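Local structure of glycoside hydrolase family 81 (Clostridium thermocellum, 6FOP) at residues Thr259-His273 with Gly286-Tyr300. The protein probably hydrolyses beta-1,3-glucans such as laminarin, as a family 81 glycoside hydrolase of the cellulosome of Clostridium thermocellum. Residues are numbered along the deposited sequence; the frame is centred on the assembly and turned at random. Where two conformers were deposited one is given.
Sequences TILALYPHQWRNNPH and GIMKTIQGTSFKTVY
With CG of Trp-268 between its backbone N and carbonyl carbon (chi1 61°) and Lys-289 extended to its tip, the lysine chain crosses the indole at about a right angle. Its CE lies over the six-membered ring, 3.6 Å from the centroid, and NZ adds an off-centre cation-pi contact. A water joins NZ to Trp-268 O. A long aliphatic chain with a charged end suits this partly exposed place, and the indole also offers an edge donor: NE1 gives a nearly straight bond to Ile-287 O (2.8 Å), which lies in the ring plane. Strands 260-263 and 286-292 pair antiparallel; the chain then turns away at Gly-293 and Thr-294 into strand 295-301, which pairs with strand 240-251 in a second sheet. Phe-296 thereby faces the first sheet: Leu-263 CD1 sits over its ring, 4.0 Å from the centroid, and Leu-261 CD1 meets its edge, leucine methyls being small and apolar enough to pack on both face and edge of a buried ring. On the sheet's other face the Met-288 methyl, CE, lies over one face of the Tyr-264 ring, offset toward its rim; the tyrosine hydroxyl bonds to His-56. Asn-271 suits its turn because its amide works both ways: ND2 reaches Gln-267 O and Lys-297 O (each 3.0 Å), and OD1 accepts from His-273 N in an Asx turn.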
loop_
_atom_site.group_PDB
_atom_site.type_symbol
_atom_site.label_atom_id
_atom_site.label_comp_id
_atom_site.label_asym_id
_atom_site.label_seq_id
_atom_site.Cartn_x
_atom_site.Cartn_y
_atom_site.Cartn_z
ATOM N N THR A 259 -2.348 -18.600 -18.516
ATOM C CA THR A 259 -1.569 -17.405 -18.753
ATOM C C THR A 259 -0.252 -17.502 -18.002
ATOM O O THR A 259 0.028 -18.520 -17.333
ATOM C CB THR A 259 -2.349 -16.108 -18.426
ATOM O OG1 THR A 259 -1.671 -14.986 -18.986
ATOM C CG2 THR A 259 -2.520 -15.872 -16.937
ATOM N N ILE A 260 0.597 -16.510 -18.242
ATOM C CA ILE A 260 1.871 -16.395 -17.586
ATOM C C ILE A 260 1.750 -15.218 -16.620
ATOM O O ILE A 260 1.463 -14.103 -17.030
ATOM C CB ILE A 260 3.008 -16.143 -18.590
ATOM C CG1 ILE A 260 3.119 -17.274 -19.609
ATOM C CG2 ILE A 260 4.334 -15.964 -17.846
ATOM C CD1 ILE A 260 4.059 -16.984 -20.775
ATOM N N LEU A 261 1.936 -15.494 -15.333
ATOM C CA LEU A 261 1.884 -14.454 -14.273
ATOM C C LEU A 261 3.317 -14.184 -13.799
ATOM O O LEU A 261 4.100 -15.112 -13.621
ATOM C CB LEU A 261 0.984 -14.857 -13.119
ATOM C CG LEU A 261 -0.476 -15.111 -13.480
ATOM C CD1 LEU A 261 -1.190 -15.655 -12.245
ATOM C CD2 LEU A 261 -1.131 -13.820 -13.946
ATOM N N ALA A 262 3.621 -12.910 -13.647
ATOM C CA ALA A 262 4.903 -12.443 -13.155
ATOM C C ALA A 262 4.666 -12.018 -11.691
ATOM O O ALA A 262 3.785 -11.229 -11.404
ATOM C CB ALA A 262 5.422 -11.271 -13.987
ATOM N N LEU A 263 5.562 -12.478 -10.819
ATOM C CA LEU A 263 5.465 -12.261 -9.373
ATOM C C LEU A 263 6.612 -11.419 -8.888
ATOM O O LEU A 263 7.742 -11.639 -9.275
ATOM C CB LEU A 263 5.507 -13.605 -8.629
ATOM C CG LEU A 263 4.201 -14.367 -8.488
ATOM C CD1 LEU A 263 3.583 -14.755 -9.831
ATOM C CD2 LEU A 263 4.421 -15.628 -7.650
ATOM N N TYR A 264 6.293 -10.449 -8.035
ATOM C CA TYR A 264 7.310 -9.662 -7.365
ATOM C C TYR A 264 7.994 -10.474 -6.256
ATOM O O TYR A 264 7.409 -11.454 -5.739
ATOM C CB TYR A 264 6.661 -8.473 -6.722
ATOM C CG TYR A 264 6.075 -7.406 -7.617
ATOM C CD1 TYR A 264 6.879 -6.640 -8.453
ATOM C CD2 TYR A 264 4.698 -7.155 -7.636
ATOM C CE1 TYR A 264 6.347 -5.598 -9.204
ATOM C CE2 TYR A 264 4.169 -6.093 -8.350
ATOM C CZ TYR A 264 4.981 -5.330 -9.151
ATOM O OH TYR A 264 4.404 -4.268 -9.814
ATOM N N PRO A 265 9.187 -10.045 -5.819
ATOM C CA PRO A 265 9.843 -10.743 -4.705
ATOM C C PRO A 265 8.998 -10.938 -3.445
ATOM O O PRO A 265 9.066 -12.012 -2.834
ATOM C CB PRO A 265 11.048 -9.852 -4.423
ATOM C CG PRO A 265 11.392 -9.307 -5.772
ATOM C CD PRO A 265 10.063 -9.028 -6.404
ATOM N N HIS A 266 8.208 -9.942 -3.044
ATOM C CA HIS A 266 7.397 -10.169 -1.837
ATOM C C HIS A 266 6.368 -11.286 -2.000
ATOM O O HIS A 266 5.820 -11.773 -0.997
ATOM C CB HIS A 266 6.727 -8.881 -1.346
ATOM C CG HIS A 266 5.540 -8.486 -2.151
ATOM N ND1 HIS A 266 5.667 -7.824 -3.350
ATOM C CD2 HIS A 266 4.213 -8.670 -1.954
ATOM C CE1 HIS A 266 4.474 -7.646 -3.871
ATOM N NE2 HIS A 266 3.572 -8.138 -3.038
ATOM N N GLN A 267 6.066 -11.670 -3.248
ATOM C CA GLN A 267 5.155 -12.775 -3.542
ATOM C C GLN A 267 5.894 -14.097 -3.690
ATOM O O GLN A 267 5.418 -15.121 -3.208
ATOM C CB GLN A 267 4.375 -12.510 -4.825
ATOM C CG GLN A 267 3.444 -11.304 -4.714
ATOM C CD GLN A 267 2.939 -10.785 -6.033
ATOM O OE1 GLN A 267 3.655 -10.810 -7.015
ATOM N NE2 GLN A 267 1.722 -10.304 -6.061
ATOM N N TRP A 268 7.021 -14.109 -4.417
ATOM C CA TRP A 268 7.693 -15.398 -4.658
ATOM C C TRP A 268 8.642 -15.839 -3.566
ATOM O O TRP A 268 8.917 -17.038 -3.439
ATOM C CB TRP A 268 8.399 -15.441 -6.034
ATOM C CG TRP A 268 9.511 -14.459 -6.332
ATOM C CD1 TRP A 268 9.433 -13.405 -7.190
ATOM C CD2 TRP A 268 10.856 -14.455 -5.824
ATOM N NE1 TRP A 268 10.636 -12.764 -7.266
ATOM C CE2 TRP A 268 11.527 -13.391 -6.434
ATOM C CE3 TRP A 268 11.574 -15.290 -4.962
ATOM C CZ2 TRP A 268 12.873 -13.079 -6.143
ATOM C CZ3 TRP A 268 12.923 -14.976 -4.674
ATOM C CH2 TRP A 268 13.541 -13.885 -5.268
ATOM N N ARG A 269 9.142 -14.898 -2.765
ATOM C CA ARG A 269 10.190 -15.269 -1.795
ATOM C C ARG A 269 9.641 -16.250 -0.755
ATOM O O ARG A 269 8.620 -15.989 -0.113
ATOM C CB ARG A 269 10.769 -14.051 -1.115
ATOM C CG ARG A 269 12.053 -14.363 -0.341
ATOM C CD ARG A 269 12.424 -13.230 0.582
ATOM N NE ARG A 269 12.567 -11.968 -0.119
ATOM C CZ ARG A 269 13.607 -11.643 -0.897
ATOM N NH1 ARG A 269 14.588 -12.517 -1.142
ATOM N NH2 ARG A 269 13.632 -10.460 -1.462
ATOM N N ASN A 270 10.330 -17.383 -0.623
ATOM C CA ASN A 270 9.990 -18.422 0.353
ATOM C C ASN A 270 8.586 -18.951 0.200
ATOM O O ASN A 270 7.990 -19.439 1.156
ATOM C CB ASN A 270 10.258 -17.915 1.775
ATOM C CG ASN A 270 11.734 -17.644 2.032
ATOM O OD1 ASN A 270 12.105 -16.639 2.644
ATOM N ND2 ASN A 270 12.579 -18.537 1.563
ATOM N N ASN A 271 8.079 -18.896 -1.033
ATOM C CA ASN A 271 6.733 -19.330 -1.331
ATOM C C ASN A 271 6.749 -20.791 -1.780
ATOM O O ASN A 271 7.158 -21.080 -2.899
ATOM C CB ASN A 271 6.118 -18.433 -2.404
ATOM C CG ASN A 271 4.644 -18.723 -2.638
ATOM O OD1 ASN A 271 4.149 -19.811 -2.353
ATOM N ND2 ASN A 271 3.935 -17.716 -3.152
ATOM N N PRO A 272 6.260 -21.706 -0.936
ATOM C CA PRO A 272 6.281 -23.129 -1.282
ATOM C C PRO A 272 5.102 -23.592 -2.165
ATOM O O PRO A 272 4.986 -24.786 -2.449
ATOM C CB PRO A 272 6.233 -23.792 0.093
ATOM C CG PRO A 272 5.321 -22.915 0.852
ATOM C CD PRO A 272 5.673 -21.506 0.410
ATOM N N HIS A 273 4.246 -22.646 -2.548
ATOM C CA HIS A 273 2.996 -22.935 -3.267
ATOM C C HIS A 273 3.079 -22.674 -4.764
ATOM O O HIS A 273 2.069 -22.718 -5.432
ATOM C CB HIS A 273 1.849 -22.137 -2.657
ATOM C CG HIS A 273 1.727 -22.317 -1.180
ATOM N ND1 HIS A 273 1.294 -23.504 -0.633
ATOM C CD2 HIS A 273 2.053 -21.512 -0.136
ATOM C CE1 HIS A 273 1.296 -23.404 0.685
ATOM N NE2 HIS A 273 1.759 -22.208 1.011
ATOM N N GLY A 286 13.159 -5.536 -8.329
ATOM C CA GLY A 286 13.925 -6.769 -8.238
ATOM C C GLY A 286 13.564 -7.733 -9.349
ATOM O O GLY A 286 12.903 -7.377 -10.345
ATOM N N ILE A 287 13.950 -8.982 -9.160
ATOM C CA ILE A 287 13.650 -10.010 -10.131
ATOM C C ILE A 287 12.184 -10.402 -9.967
ATOM O O ILE A 287 11.733 -10.701 -8.849
ATOM C CB ILE A 287 14.521 -11.256 -9.902
ATOM C CG1 ILE A 287 15.995 -10.924 -10.113
ATOM C CG2 ILE A 287 14.076 -12.430 -10.755
ATOM C CD1 ILE A 287 16.379 -10.443 -11.481
ATOM N N MET A 288 11.445 -10.372 -11.075
ATOM C CA MET A 288 10.111 -10.961 -11.146
ATOM C C MET A 288 10.257 -12.362 -11.689
ATOM O O MET A 288 10.832 -12.551 -12.759
ATOM C CB MET A 288 9.136 -10.140 -12.003
ATOM C CG MET A 288 8.773 -8.815 -11.367
ATOM S SD MET A 288 7.562 -7.848 -12.284
ATOM C CE MET A 288 6.010 -8.436 -11.582
ATOM N N LYS A 289 9.766 -13.337 -10.944
ATOM C CA LYS A 289 9.660 -14.706 -11.417
ATOM C C LYS A 289 8.358 -14.871 -12.177
ATOM O O LYS A 289 7.496 -13.994 -12.177
ATOM C CB LYS A 289 9.781 -15.713 -10.260
ATOM C CG LYS A 289 11.145 -15.682 -9.594
ATOM C CD LYS A 289 11.274 -16.838 -8.590
ATOM C CE LYS A 289 12.622 -16.810 -7.914
ATOM N NZ LYS A 289 12.730 -17.943 -6.950
ATOM N N THR A 290 8.236 -15.999 -12.863
ATOM C CA THR A 290 7.024 -16.297 -13.597
ATOM C C THR A 290 6.481 -17.666 -13.242
ATOM O O THR A 290 7.224 -18.591 -12.893
ATOM C CB THR A 290 7.234 -16.200 -15.116
ATOM O OG1 THR A 290 8.249 -17.112 -15.554
ATOM C CG2 THR A 290 7.532 -14.785 -15.551
ATOM N N ILE A 291 5.159 -17.807 -13.394
ATOM C CA ILE A 291 4.479 -19.091 -13.229
ATOM C C ILE A 291 3.474 -19.233 -14.363
ATOM O O ILE A 291 3.072 -18.226 -14.968
ATOM C CB ILE A 291 3.740 -19.224 -11.876
ATOM C CG1 ILE A 291 2.647 -18.150 -11.736
ATOM C CG2 ILE A 291 4.770 -19.130 -10.744
ATOM C CD1 ILE A 291 1.809 -18.320 -10.514
ATOM N N GLN A 292 3.116 -20.467 -14.652
ATOM C CA GLN A 292 1.996 -20.750 -15.540
ATOM C C GLN A 292 0.779 -20.983 -14.690
ATOM O O GLN A 292 0.784 -21.864 -13.819
ATOM C CB GLN A 292 2.263 -22.000 -16.371
ATOM C CG GLN A 292 1.049 -22.558 -17.130
ATOM C CD GLN A 292 0.378 -21.584 -18.018
ATOM O OE1 GLN A 292 -0.855 -21.462 -17.986
ATOM N NE2 GLN A 292 1.155 -20.913 -18.867
ATOM N N GLY A 293 -0.280 -20.261 -15.004
ATOM C CA GLY A 293 -1.566 -20.513 -14.377
ATOM C C GLY A 293 -2.392 -19.275 -14.301
ATOM O O GLY A 293 -1.899 -18.153 -14.537
ATOM N N THR A 294 -3.645 -19.473 -13.931
ATOM C CA THR A 294 -4.544 -18.367 -13.742
ATOM C C THR A 294 -4.706 -17.982 -12.269
ATOM O O THR A 294 -5.414 -17.033 -11.987
ATOM C CB THR A 294 -5.913 -18.676 -14.352
ATOM O OG1 THR A 294 -6.391 -19.915 -13.824
ATOM C CG2 THR A 294 -5.780 -18.724 -15.870
ATOM N N SER A 295 -4.038 -18.688 -11.355
ATOM C CA SER A 295 -4.086 -18.309 -9.956
ATOM C C SER A 295 -2.870 -18.788 -9.207
ATOM O O SER A 295 -2.200 -19.744 -9.596
ATOM C CB SER A 295 -5.353 -18.836 -9.279
ATOM O OG SER A 295 -5.322 -20.239 -9.186
ATOM N N PHE A 296 -2.602 -18.095 -8.105
ATOM C CA PHE A 296 -1.597 -18.519 -7.141
ATOM C C PHE A 296 -1.949 -17.945 -5.784
ATOM O O PHE A 296 -2.799 -17.069 -5.668
ATOM C CB PHE A 296 -0.177 -18.104 -7.569
ATOM C CG PHE A 296 0.089 -16.629 -7.516
ATOM C CD1 PHE A 296 -0.240 -15.806 -8.574
ATOM C CD2 PHE A 296 0.728 -16.055 -6.404
ATOM C CE1 PHE A 296 0.019 -14.457 -8.557
ATOM C CE2 PHE A 296 1.010 -14.708 -6.393
ATOM C CZ PHE A 296 0.626 -13.901 -7.456
ATOM N N LYS A 297 -1.244 -18.430 -4.772
ATOM C CA LYS A 297 -1.398 -17.886 -3.431
ATOM C C LYS A 297 -0.081 -17.500 -2.813
ATOM O O LYS A 297 0.971 -18.015 -3.184
ATOM C CB LYS A 297 -2.175 -18.819 -2.519
ATOM C CG LYS A 297 -1.500 -20.079 -2.091
ATOM C CD LYS A 297 -2.466 -20.865 -1.199
ATOM C CE LYS A 297 -1.811 -22.072 -0.576
ATOM N NZ LYS A 297 -2.797 -22.815 0.260
ATOM N N THR A 298 -0.177 -16.586 -1.847
ATOM C CA THR A 298 0.923 -16.303 -0.925
ATOM C C THR A 298 0.388 -16.610 0.464
ATOM O O THR A 298 -0.823 -16.432 0.740
ATOM C CB THR A 298 1.380 -14.834 -0.993
ATOM O OG1 THR A 298 0.287 -13.969 -0.653
ATOM C CG2 THR A 298 1.921 -14.480 -2.354
ATOM N N VAL A 299 1.296 -17.011 1.352
ATOM C CA VAL A 299 0.936 -17.261 2.762
ATOM C C VAL A 299 2.034 -16.629 3.614
ATOM O O VAL A 299 3.207 -16.964 3.475
ATOM C CB VAL A 299 0.803 -18.765 3.099
ATOM C CG1 VAL A 299 0.356 -18.925 4.549
ATOM C CG2 VAL A 299 -0.231 -19.429 2.180
ATOM N N TYR A 300 1.628 -15.694 4.471
ATOM C CA TYR A 300 2.537 -15.049 5.398
ATOM C C TYR A 300 2.189 -15.431 6.819
ATOM O O TYR A 300 1.046 -15.613 7.150
ATOM C CB TYR A 300 2.416 -13.539 5.242
ATOM C CG TYR A 300 2.657 -13.005 3.833
ATOM C CD1 TYR A 300 3.764 -13.380 3.087
ATOM C CD2 TYR A 300 1.815 -12.046 3.294
ATOM C CE1 TYR A 300 3.977 -12.867 1.797
ATOM C CE2 TYR A 300 2.018 -11.525 2.029
ATOM C CZ TYR A 300 3.110 -11.919 1.294
ATOM O OH TYR A 300 3.281 -11.386 0.040
HETATM O O HOH W 1 10.134 -18.600 -5.499
HETATM O O HOH W 2 -0.167 -21.094 -5.580
#